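Local atomic coordinates of Non-structural protein (PDB entry 3IFU), a protein that acts, as the N-terminal nsp1alpha piece of an arterivirus polyprotein, as a zinc-binding papain-like cysteine leader protease that probably also inhibits host interferon-beta production. Residues R32-L37 against G48-P53; P12-F17 against C25-S30. All blocks are in the same frame, centred on the assembly; numbering follows the deposited sequence.

Overall arrangement
Both contacts lie in the N-terminal zinc finger region of nsp1alpha, a piece that also carries the papain-like cysteine protease. Contact 2 comes first along the sequence and sets P12-F17, which runs into strand 16-18, against the end of strand 23-25 and the turn that follows it, with two of the four cysteines of the first zinc site. Contact 1 follows in series and folds the long loop after strand 23-25 back on itself. Their centres lie about 10 Å apart, on the same side of the chain's centre. Backbone and side-chain links stitch them together, R32 to A14 and R52 to P12, and Y106 of helix 94-108 meets both, tying the finger to the helical part of the chain.

Contact 1: R32-L37 against G48-P53; sequences RSLLPL and GLFYRP
R32 reaches across to the backbone of F50, its bent side chain bringing NE and NH2 to the same carbonyl. R32 NH2 donates to F50 O over 3.3 Å, while the bond from NE is weak. F50 O lies in the guanidinium plane, but NH2 stands well above the plane of that carbonyl, 43° out of it. NH2 also binds A14 O, so the buried guanidinium ties F50 to the loop that leads into strand 16-18. S33 contributes its backbone: S33 O lies 3.2 Å from F50 CD2, approaching the ring obliquely, and R32 O sits at the ring edge. L34 places CG beside its own backbone N (chi1 -78°), and CD2 makes an off-centre CH-pi contact with F50, 4.2 Å from the ring centroid. L35 is gripped by its backbone, L35 N donating to L49 O at 2.8 Å in a nearly straight bond (169°). Its side chain turns inward: CD1 and CD2 both pack on F50 O, and CD2 rests 3.8 Å from R52 CB, the two side chains crossing at about a right angle. This loop-on-loop packing, without regular secondary structure, lies beside the four-cysteine zinc site. R32 touches the zinc ligands C8 and C25, F50 leans on V23 of strand 23-25, and Y51 makes a T-shaped stack with Y106 of helix 94-108.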
ATOM      1  N   ARG A  32     -14.068 -10.822  -0.370  1.00 53.30           N
ATOM      2  CA  ARG A  32     -14.872 -11.932   0.128  1.00 55.03           C
ATOM      3  C   ARG A  32     -16.187 -11.500   0.756  1.00 55.73           C
ATOM      4  O   ARG A  32     -16.214 -10.672   1.666  1.00 54.02           O
ATOM      5  CB  ARG A  32     -14.072 -12.736   1.152  1.00 55.26           C
ATOM      6  CG  ARG A  32     -13.569 -14.052   0.616  1.00 58.63           C
ATOM      7  CD  ARG A  32     -14.637 -15.118   0.700  1.00 57.05           C
ATOM      8  NE  ARG A  32     -14.262 -16.150   1.664  1.00 58.63           N
ATOM      9  CZ  ARG A  32     -13.220 -16.965   1.522  1.00 57.55           C
ATOM     10  NH1 ARG A  32     -12.440 -16.877   0.454  1.00 58.72           N
ATOM     11  NH2 ARG A  32     -12.954 -17.867   2.449  1.00 59.79           N
ATOM     12  N   SER A  33     -17.279 -12.077   0.270  1.00 57.96           N
ATOM     13  CA  SER A  33     -18.602 -11.770   0.795  1.00 60.91           C
ATOM     14  C   SER A  33     -18.850 -12.511   2.102  1.00 62.29           C
ATOM     15  O   SER A  33     -18.053 -13.347   2.521  1.00 62.20           O
ATOM     16  CB  SER A  33     -19.688 -12.154  -0.216  1.00 60.98           C
ATOM     17  OG  SER A  33     -19.750 -11.228  -1.288  1.00 63.18           O
ATOM     18  N   LEU A  34     -19.963 -12.187   2.747  1.00 64.86           N
ATOM     19  CA  LEU A  34     -20.331 -12.834   3.994  1.00 66.61           C
ATOM     20  C   LEU A  34     -20.755 -14.256   3.699  1.00 68.03           C
ATOM     21  O   LEU A  34     -21.408 -14.521   2.691  1.00 68.06           O
ATOM     22  CB  LEU A  34     -21.489 -12.091   4.653  1.00 66.60           C
ATOM     23  CG  LEU A  34     -21.131 -10.807   5.394  1.00 67.47           C
ATOM     24  CD1 LEU A  34     -22.385  -9.971   5.634  1.00 67.32           C
ATOM     25  CD2 LEU A  34     -20.442 -11.173   6.699  1.00 67.30           C
ATOM     26  N   LEU A  35     -20.378 -15.171   4.579  1.00 70.86           N
ATOM     27  CA  LEU A  35     -20.738 -16.569   4.419  1.00 73.71           C
ATOM     28  C   LEU A  35     -22.231 -16.725   4.754  1.00 76.23           C
ATOM     29  O   LEU A  35     -22.736 -16.077   5.674  1.00 76.33           O
ATOM     30  CB  LEU A  35     -19.873 -17.423   5.343  1.00 73.20           C
ATOM     31  CG  LEU A  35     -19.304 -18.700   4.724  1.00 74.00           C
ATOM     32  CD1 LEU A  35     -18.669 -18.400   3.373  1.00 73.09           C
ATOM     33  CD2 LEU A  35     -18.279 -19.291   5.678  1.00 75.96           C
ATOM     34  N   PRO A  36     -22.951 -17.580   4.001  1.00 78.03           N
ATOM     35  CA  PRO A  36     -24.383 -17.886   4.129  1.00 79.58           C
ATOM     36  C   PRO A  36     -24.984 -18.156   5.515  1.00 81.49           C
ATOM     37  O   PRO A  36     -26.176 -18.447   5.612  1.00 82.40           O
ATOM     38  CB  PRO A  36     -24.555 -19.084   3.199  1.00 78.42           C
ATOM     39  CG  PRO A  36     -23.620 -18.764   2.105  1.00 78.78           C
ATOM     40  CD  PRO A  36     -22.379 -18.318   2.859  1.00 78.60           C
ATOM     41  N   LEU A  37     -24.187 -18.060   6.579  1.00 83.19           N
ATOM     42  CA  LEU A  37     -24.686 -18.312   7.937  1.00 84.42           C
ATOM     43  C   LEU A  37     -24.953 -19.801   8.145  1.00 84.90           C
ATOM     44  O   LEU A  37     -24.944 -20.295   9.273  1.00 84.45           O
ATOM     45  CB  LEU A  37     -25.972 -17.514   8.204  1.00 84.75           C
ATOM     46  CG  LEU A  37     -26.802 -17.881   9.443  1.00 86.02           C
ATOM     47  CD1 LEU A  37     -25.997 -17.643  10.718  1.00 85.71           C
ATOM     48  CD2 LEU A  37     -28.082 -17.051   9.455  1.00 85.60           C
ATOM     49  N   GLY A  48     -15.185 -16.611  11.201  1.00 58.08           N
ATOM     50  CA  GLY A  48     -16.183 -17.587  10.806  1.00 58.26           C
ATOM     51  C   GLY A  48     -17.269 -16.996   9.928  1.00 58.62           C
ATOM     52  O   GLY A  48     -18.034 -17.726   9.303  1.00 56.81           O
ATOM     53  N   LEU A  49     -17.342 -15.671   9.883  1.00 59.15           N
ATOM     54  CA  LEU A  49     -18.340 -15.001   9.059  1.00 61.05           C
ATOM     55  C   LEU A  49     -17.909 -15.027   7.585  1.00 61.62           C
ATOM     56  O   LEU A  49     -18.677 -14.659   6.696  1.00 62.98           O
ATOM     57  CB  LEU A  49     -18.524 -13.551   9.523  1.00 61.65           C
ATOM     58  CG  LEU A  49     -18.659 -13.316  11.036  1.00 63.11           C
ATOM     59  CD1 LEU A  49     -18.795 -11.828  11.316  1.00 61.14           C
ATOM     60  CD2 LEU A  49     -19.859 -14.072  11.572  1.00 63.79           C
ATOM     61  N   PHE A  50     -16.681 -15.469   7.329  1.00 60.78           N
ATOM     62  CA  PHE A  50     -16.174 -15.530   5.964  1.00 60.32           C
ATOM     63  C   PHE A  50     -15.418 -16.820   5.661  1.00 61.02           C
ATOM     64  O   PHE A  50     -15.447 -17.319   4.533  1.00 62.30           O
ATOM     65  CB  PHE A  50     -15.223 -14.361   5.682  1.00 59.06           C
ATOM     66  CG  PHE A  50     -15.812 -13.002   5.934  1.00 58.18           C
ATOM     67  CD1 PHE A  50     -15.851 -12.472   7.219  1.00 59.04           C
ATOM     68  CD2 PHE A  50     -16.272 -12.225   4.877  1.00 57.55           C
ATOM     69  CE1 PHE A  50     -16.333 -11.178   7.447  1.00 59.02           C
ATOM     70  CE2 PHE A  50     -16.757 -10.932   5.094  1.00 58.60           C
ATOM     71  CZ  PHE A  50     -16.786 -10.407   6.380  1.00 57.40           C
ATOM     72  N   TYR A  51     -14.737 -17.348   6.673  1.00 60.81           N
ATOM     73  CA  TYR A  51     -13.924 -18.546   6.529  1.00 60.18           C
ATOM     74  C   TYR A  51     -14.461 -19.784   7.242  1.00 62.86           C
ATOM     75  O   TYR A  51     -14.693 -19.773   8.447  1.00 62.53           O
ATOM     76  CB  TYR A  51     -12.521 -18.240   7.037  1.00 57.13           C
ATOM     77  CG  TYR A  51     -11.595 -19.425   7.109  1.00 54.34           C
ATOM     78  CD1 TYR A  51     -11.136 -20.045   5.952  1.00 54.06           C
ATOM     79  CD2 TYR A  51     -11.140 -19.895   8.335  1.00 53.91           C
ATOM     80  CE1 TYR A  51     -10.235 -21.101   6.014  1.00 53.89           C
ATOM     81  CE2 TYR A  51     -10.243 -20.953   8.409  1.00 53.79           C
ATOM     82  CZ  TYR A  51      -9.792 -21.549   7.244  1.00 53.00           C
ATOM     83  OH  TYR A  51      -8.880 -22.577   7.310  1.00 54.26           O
ATOM     84  N   ARG A  52     -14.626 -20.859   6.479  1.00 65.24           N
ATOM     85  CA  ARG A  52     -15.115 -22.131   6.994  1.00 67.25           C
ATOM     86  C   ARG A  52     -14.035 -23.164   6.691  1.00 68.03           C
ATOM     87  O   ARG A  52     -13.943 -23.656   5.566  1.00 67.95           O
ATOM     88  CB  ARG A  52     -16.409 -22.516   6.272  1.00 69.88           C
ATOM     89  CG  ARG A  52     -17.180 -23.682   6.878  1.00 71.56           C
ATOM     90  CD  ARG A  52     -18.401 -24.014   6.016  1.00 73.85           C
ATOM     91  NE  ARG A  52     -19.371 -24.867   6.700  1.00 75.95           N
ATOM     92  CZ  ARG A  52     -19.077 -26.026   7.285  1.00 77.45           C
ATOM     93  NH1 ARG A  52     -17.831 -26.487   7.277  1.00 78.38           N
ATOM     94  NH2 ARG A  52     -20.033 -26.728   7.880  1.00 77.79           N
ATOM     95  N   PRO A  53     -13.206 -23.512   7.688  1.00 68.80           N
ATOM     96  CA  PRO A  53     -12.139 -24.494   7.472  1.00 70.16           C
ATOM     97  C   PRO A  53     -12.637 -25.848   6.971  1.00 71.96           C
ATOM     98  O   PRO A  53     -13.840 -26.080   6.851  1.00 72.34           O
ATOM     99  CB  PRO A  53     -11.471 -24.582   8.839  1.00 69.17           C
ATOM    100  CG  PRO A  53     -12.609 -24.346   9.767  1.00 69.41           C
ATOM    101  CD  PRO A  53     -13.330 -23.189   9.117  1.00 69.33           C
TER

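Contact 2: P12-F17 against C25-S30; sequences PNARVF and CTRCLS. With ZN (zinc ion), chain C.
R15 and T26 carry the backbone link: T26 N donates to R15 O over 2.7 Å, with an N-H...O angle of 164°. Next to it, V16 and C25 form an antiparallel non-hydrogen-bonded pair, their CB atoms on one face of the sheet. Among the side chains, R27 NH2 has a weak bond to T11, whose hydroxyl also bonds N13 OD1. Metal bonds follow from the turn that leaves the second strand. C25 SG and C28 SG each bind the zinc ion at 2.4 Å, and C8 and C10 complete the four-cysteine site. This is a zinc knuckle at the end of a beta-hairpin: C25 has SG anti to its backbone N (chi1 169°), and C25 SG accepts from C28 N at 3.6 Å and weakly from R27 N, amide contacts that would stabilise thiolate charge. Side-chain packing surrounds these bonds. T26 CB packs against R15 O, and its OG1 lies beside R15 CB. The methyl of A14 sits over the centre of one face of the R27 guanidinium, CB 3.6 Å from CZ, and also faces C25 SG. F17, the strand residue after V16, brings ring atom CE2 to within 3.3 Å of C25 O and 4.0 Å of L29 CD2, with T26 CA at the ring edge. F17 and T26 touch M98 of helix 94-108, while P163 of the second subunit packs on L29 and P165 of that subunit on S30.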
ATOM      1  N   PRO A  12     -15.418 -22.068   0.292  1.00 63.75           N
ATOM      2  CA  PRO A  12     -15.344 -21.313   1.548  1.00 62.32           C
ATOM      3  C   PRO A  12     -14.221 -21.687   2.510  1.00 62.07           C
ATOM      4  O   PRO A  12     -14.052 -21.027   3.538  1.00 62.62           O
ATOM      5  CB  PRO A  12     -16.726 -21.528   2.156  1.00 62.25           C
ATOM      6  CG  PRO A  12     -17.044 -22.912   1.727  1.00 63.13           C
ATOM      7  CD  PRO A  12     -16.629 -22.907   0.269  1.00 63.60           C
ATOM      8  N   ASN A  13     -13.456 -22.729   2.194  1.00 60.18           N
ATOM      9  CA  ASN A  13     -12.363 -23.122   3.077  1.00 59.27           C
ATOM     10  C   ASN A  13     -11.047 -22.452   2.667  1.00 58.61           C
ATOM     11  O   ASN A  13      -9.984 -22.744   3.225  1.00 58.28           O
ATOM     12  CB  ASN A  13     -12.205 -24.645   3.106  1.00 60.03           C
ATOM     13  CG  ASN A  13     -11.507 -25.186   1.882  1.00 60.15           C
ATOM     14  OD1 ASN A  13     -11.936 -24.958   0.753  1.00 60.82           O
ATOM     15  ND2 ASN A  13     -10.422 -25.914   2.102  1.00 59.82           N
ATOM     16  N   ALA A  14     -11.130 -21.552   1.689  1.00 55.85           N
ATOM     17  CA  ALA A  14      -9.969 -20.806   1.221  1.00 53.96           C
ATOM     18  C   ALA A  14      -9.725 -19.692   2.241  1.00 54.43           C
ATOM     19  O   ALA A  14     -10.607 -18.863   2.477  1.00 54.01           O
ATOM     20  CB  ALA A  14     -10.251 -20.212  -0.146  1.00 53.48           C
ATOM     21  N   ARG A  15      -8.536 -19.669   2.839  1.00 53.11           N
ATOM     22  CA  ARG A  15      -8.213 -18.657   3.847  1.00 52.68           C
ATOM     23  C   ARG A  15      -8.436 -17.196   3.444  1.00 51.85           C
ATOM     24  O   ARG A  15      -8.439 -16.827   2.263  1.00 49.51           O
ATOM     25  CB  ARG A  15      -6.782 -18.844   4.347  1.00 53.10           C
ATOM     26  CG  ARG A  15      -6.587 -20.164   5.073  1.00 54.98           C
ATOM     27  CD  ARG A  15      -5.211 -20.272   5.681  1.00 56.58           C
ATOM     28  NE  ARG A  15      -4.947 -21.614   6.188  1.00 59.90           N
ATOM     29  CZ  ARG A  15      -4.718 -22.669   5.416  1.00 60.10           C
ATOM     30  NH1 ARG A  15      -4.484 -23.854   5.961  1.00 61.78           N
ATOM     31  NH2 ARG A  15      -4.718 -22.537   4.098  1.00 60.28           N
ATOM     32  N   VAL A  16      -8.601 -16.367   4.466  1.00 49.35           N
ATOM     33  CA  VAL A  16      -8.875 -14.956   4.292  1.00 47.50           C
ATOM     34  C   VAL A  16      -7.869 -14.035   4.985  1.00 46.62           C
ATOM     35  O   VAL A  16      -7.209 -14.427   5.948  1.00 47.02           O
ATOM     36  CB  VAL A  16     -10.303 -14.660   4.828  1.00 47.80           C
ATOM     37  CG1 VAL A  16     -10.464 -13.187   5.118  1.00 48.74           C
ATOM     38  CG2 VAL A  16     -11.344 -15.126   3.814  1.00 46.15           C
ATOM     39  N   PHE A  17      -7.751 -12.811   4.479  1.00 45.89           N
ATOM     40  CA  PHE A  17      -6.873 -11.805   5.073  1.00 45.62           C
ATOM     41  C   PHE A  17      -7.616 -10.477   5.044  1.00 46.38           C
ATOM     42  O   PHE A  17      -8.589 -10.330   4.314  1.00 47.73           O
ATOM     43  CB  PHE A  17      -5.526 -11.721   4.325  1.00 44.08           C
ATOM     44  CG  PHE A  17      -5.613 -11.184   2.914  1.00 43.45           C
ATOM     45  CD1 PHE A  17      -5.590  -9.809   2.668  1.00 42.93           C
ATOM     46  CD2 PHE A  17      -5.651 -12.060   1.821  1.00 42.24           C
ATOM     47  CE1 PHE A  17      -5.597  -9.315   1.350  1.00 40.97           C
ATOM     48  CE2 PHE A  17      -5.659 -11.578   0.508  1.00 38.95           C
ATOM     49  CZ  PHE A  17      -5.629 -10.203   0.272  1.00 40.17           C
ATOM     50  N   CYS A  25      -9.791 -12.821  -0.202  1.00 45.70           N
ATOM     51  CA  CYS A  25      -9.479 -14.235  -0.268  1.00 46.12           C
ATOM     52  C   CYS A  25      -7.990 -14.419  -0.516  1.00 47.66           C
ATOM     53  O   CYS A  25      -7.400 -13.741  -1.355  1.00 48.42           O
ATOM     54  CB  CYS A  25     -10.262 -14.895  -1.393  1.00 45.12           C
ATOM     55  SG  CYS A  25      -9.707 -16.569  -1.764  1.00 48.04           S
ATOM     56  N   THR A  26      -7.387 -15.343   0.220  1.00 48.44           N
ATOM     57  CA  THR A  26      -5.969 -15.638   0.091  1.00 49.96           C
ATOM     58  C   THR A  26      -5.632 -16.272  -1.259  1.00 51.34           C
ATOM     59  O   THR A  26      -4.525 -16.120  -1.770  1.00 52.41           O
ATOM     60  CB  THR A  26      -5.529 -16.576   1.236  1.00 50.57           C
ATOM     61  OG1 THR A  26      -5.385 -15.816   2.442  1.00 54.01           O
ATOM     62  CG2 THR A  26      -4.219 -17.245   0.917  1.00 53.97           C
ATOM     63  N   ARG A  27      -6.600 -16.970  -1.840  1.00 53.59           N
ATOM     64  CA  ARG A  27      -6.411 -17.653  -3.120  1.00 53.97           C
ATOM     65  C   ARG A  27      -6.475 -16.814  -4.396  1.00 53.00           C
ATOM     66  O   ARG A  27      -5.565 -16.880  -5.221  1.00 51.95           O
ATOM     67  CB  ARG A  27      -7.419 -18.802  -3.255  1.00 56.39           C
ATOM     68  CG  ARG A  27      -6.981 -20.105  -2.633  1.00 57.90           C
ATOM     69  CD  ARG A  27      -7.196 -21.248  -3.621  1.00 62.60           C
ATOM     70  NE  ARG A  27      -8.502 -21.898  -3.517  1.00 63.19           N
ATOM     71  CZ  ARG A  27      -8.895 -22.641  -2.481  1.00 64.45           C
ATOM     72  NH1 ARG A  27      -8.086 -22.831  -1.444  1.00 62.97           N
ATOM     73  NH2 ARG A  27     -10.093 -23.212  -2.489  1.00 64.67           N
ATOM     74  N   CYS A  28      -7.552 -16.047  -4.566  1.00 52.41           N
ATOM     75  CA  CYS A  28      -7.748 -15.237  -5.771  1.00 51.08           C
ATOM     76  C   CYS A  28      -7.603 -13.731  -5.582  1.00 50.61           C
ATOM     77  O   CYS A  28      -7.738 -12.976  -6.544  1.00 49.16           O
ATOM     78  CB  CYS A  28      -9.125 -15.520  -6.373  1.00 50.89           C
ATOM     79  SG  CYS A  28     -10.501 -14.941  -5.358  1.00 51.64           S
ATOM     80  N   LEU A  29      -7.354 -13.297  -4.347  1.00 48.65           N
ATOM     81  CA  LEU A  29      -7.173 -11.878  -4.046  1.00 46.99           C
ATOM     82  C   LEU A  29      -8.404 -11.018  -4.345  1.00 48.07           C
ATOM     83  O   LEU A  29      -8.297  -9.802  -4.507  1.00 48.23           O
ATOM     84  CB  LEU A  29      -5.965 -11.343  -4.817  1.00 44.54           C
ATOM     85  CG  LEU A  29      -4.703 -12.193  -4.652  1.00 45.91           C
ATOM     86  CD1 LEU A  29      -3.636 -11.801  -5.670  1.00 44.01           C
ATOM     87  CD2 LEU A  29      -4.196 -12.037  -3.231  1.00 46.17           C
ATOM     88  N   SER A  30      -9.572 -11.649  -4.418  1.00 49.04           N
ATOM     89  CA  SER A  30     -10.807 -10.921  -4.679  1.00 50.07           C
ATOM     90  C   SER A  30     -11.551 -10.739  -3.369  1.00 51.12           C
ATOM     91  O   SER A  30     -11.422 -11.565  -2.464  1.00 51.53           O
ATOM     92  CB  SER A  30     -11.681 -11.692  -5.664  1.00 52.09           C
ATOM     93  OG  SER A  30     -10.995 -11.908  -6.886  1.00 57.62           O
TER
HETATM   94 ZN    ZN C 182     -11.086 -16.709  -3.774  1.00 68.71          ZN